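Local coordinates for protein SPD1 nuclease (Streptococcus pyogenes, PDB 2XGR) that probably cleaves DNA as a metal-dependent extracellular nuclease of the non-specific endonuclease family, encoded by a prophage, at residues 141-146 against 156-161. Numbering follows the deposited sequence. Where two conformers were deposited one is given.
Sequences TAWLNT and NPEGML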
# COMPACT_ATOMS: atom_id res chain seq x y z
N THR A 141 -12.05 -0.32 6.96
CA THR A 141 -13.25 -0.89 6.35
C THR A 141 -12.92 -2.02 5.38
O THR A 141 -11.85 -2.06 4.79
CB THR A 141 -14.13 0.12 5.62
OG1 THR A 141 -13.48 0.64 4.46
CG2 THR A 141 -14.55 1.31 6.61
N ALA A 142 -13.86 -2.97 5.26
CA ALA A 142 -13.70 -4.05 4.24
C ALA A 142 -13.67 -3.46 2.84
O ALA A 142 -12.85 -3.87 2.02
CB ALA A 142 -14.93 -5.05 4.39
N TRP A 143 -14.46 -2.39 2.61
CA TRP A 143 -14.45 -1.65 1.37
C TRP A 143 -13.03 -1.15 1.04
O TRP A 143 -12.54 -1.39 -0.09
CB TRP A 143 -15.47 -0.45 1.46
CG TRP A 143 -15.66 0.30 0.20
CD1 TRP A 143 -15.14 1.52 -0.11
CD2 TRP A 143 -16.50 -0.06 -0.89
NE1 TRP A 143 -15.54 1.91 -1.37
CE2 TRP A 143 -16.40 0.97 -1.86
CE3 TRP A 143 -17.36 -1.14 -1.14
CZ2 TRP A 143 -17.12 0.95 -3.05
CZ3 TRP A 143 -18.08 -1.15 -2.32
CH2 TRP A 143 -17.92 -0.14 -3.27
N LEU A 144 -12.37 -0.51 2.00
CA LEU A 144 -11.01 0.01 1.73
C LEU A 144 -10.03 -1.17 1.54
O LEU A 144 -9.13 -1.13 0.71
CB LEU A 144 -10.53 0.87 2.90
CG LEU A 144 -9.08 1.36 2.74
CD1 LEU A 144 -8.81 2.05 1.41
CD2 LEU A 144 -8.78 2.30 3.91
N ASN A 145 -10.21 -2.20 2.35
CA ASN A 145 -9.24 -3.28 2.35
C ASN A 145 -9.26 -4.10 1.02
O ASN A 145 -8.27 -4.18 0.28
CB ASN A 145 -9.48 -4.18 3.56
CG ASN A 145 -8.51 -5.40 3.61
OD1 ASN A 145 -7.30 -5.24 3.62
ND2 ASN A 145 -9.08 -6.61 3.77
N THR A 146 -10.40 -4.69 0.71
CA THR A 146 -10.47 -5.49 -0.54
C THR A 146 -11.53 -4.98 -1.51
O THR A 146 -11.76 -5.65 -2.56
CB THR A 146 -10.81 -6.99 -0.23
OG1 THR A 146 -11.97 -7.01 0.62
CG2 THR A 146 -9.69 -7.75 0.43
N ASN A 156 -12.11 -2.63 -8.03
CA ASN A 156 -12.67 -1.44 -7.39
C ASN A 156 -11.50 -0.50 -7.00
O ASN A 156 -10.74 -0.82 -6.09
CB ASN A 156 -13.43 -1.83 -6.12
CG ASN A 156 -14.05 -0.65 -5.43
OD1 ASN A 156 -13.85 0.50 -5.83
ND2 ASN A 156 -14.83 -0.91 -4.40
N PRO A 157 -11.33 0.66 -7.70
CA PRO A 157 -10.18 1.54 -7.34
C PRO A 157 -10.31 2.32 -6.05
O PRO A 157 -9.42 3.15 -5.73
CB PRO A 157 -10.04 2.46 -8.58
CG PRO A 157 -11.51 2.68 -8.98
CD PRO A 157 -12.22 1.31 -8.70
N GLU A 158 -11.39 2.10 -5.30
CA GLU A 158 -11.49 2.60 -3.94
C GLU A 158 -10.86 1.68 -2.90
O GLU A 158 -10.86 1.99 -1.71
CB GLU A 158 -12.98 2.90 -3.59
CG GLU A 158 -13.47 4.08 -4.46
CD GLU A 158 -14.86 4.57 -4.16
OE1 GLU A 158 -15.57 3.98 -3.34
OE2 GLU A 158 -15.26 5.57 -4.76
N GLY A 159 -10.48 0.47 -3.32
CA GLY A 159 -9.88 -0.45 -2.38
C GLY A 159 -8.38 -0.65 -2.61
O GLY A 159 -7.90 -0.50 -3.72
N MET A 160 -7.66 -1.04 -1.56
CA MET A 160 -6.19 -1.23 -1.64
C MET A 160 -5.85 -2.37 -2.59
O MET A 160 -4.84 -2.33 -3.29
CB MET A 160 -5.66 -1.63 -0.27
CG MET A 160 -6.27 -0.80 0.85
SD MET A 160 -5.00 -0.20 1.93
CE MET A 160 -4.64 1.09 0.80
N LEU A 161 -6.69 -3.40 -2.58
CA LEU A 161 -6.37 -4.61 -3.38
C LEU A 161 -6.18 -4.32 -4.87
O LEU A 161 -5.30 -4.88 -5.52
CB LEU A 161 -7.53 -5.65 -3.17
CG LEU A 161 -7.39 -6.99 -3.89
CD1 LEU A 161 -6.20 -7.78 -3.34
CD2 LEU A 161 -8.73 -7.76 -3.73
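Met-160 N and Leu-161 N, in the first turn of helix 160-173, donate to carbonyls of the short helix 142-146. The bond from Met-160 N to Leu-144 O is short and nearly straight (2.7 Å, 166° at the hydrogen), whereas that from Leu-161 N to Asn-145 O is weak at 3.4 Å. At Gly-159 the backbones approach directly: its CA lies 3.3 Å from Leu-144 O, in a bent CA-H...O contact, and close to Trp-143 O.

A side-chain hydrogen bond adds to the two backbone bonds. Trp-143 NE1 donates to Glu-158 OE1 (2.9 Å), which lies in the indole plane and accepts on its anti lone pair, the carboxylate turned 71° from the ring. Asn-156 CG stands anti to its backbone N (chi1 -179°), carrying the amide toward the indole; ND2, hydrogen-bonded to Gly-147 O, lies over one face, 3.2 Å from Trp-143 CZ2. Asn-156 opens a type I turn to Gly-159, and its OD1 accepts from Glu-158 N in an Asx turn, so both ends of the amide are fixed.

Apolar contact is lighter: Leu-144, packed on Ile-197 and Leu-232, brings CD1 to 3.9 Å from CG in one of two conformers of Met-160. Leu-161 CD2 touches Thr-146 CB.

Thr-141 OG1 N-caps helix 142-146 through Leu-144 N. Following the antiparallel strands 119-121 and 137-139, this helix is consistent with the beta-beta-alpha metal finger of His-Me finger nucleases, joined here to the start of helix 160-173 over strands 196-204 and 228-233.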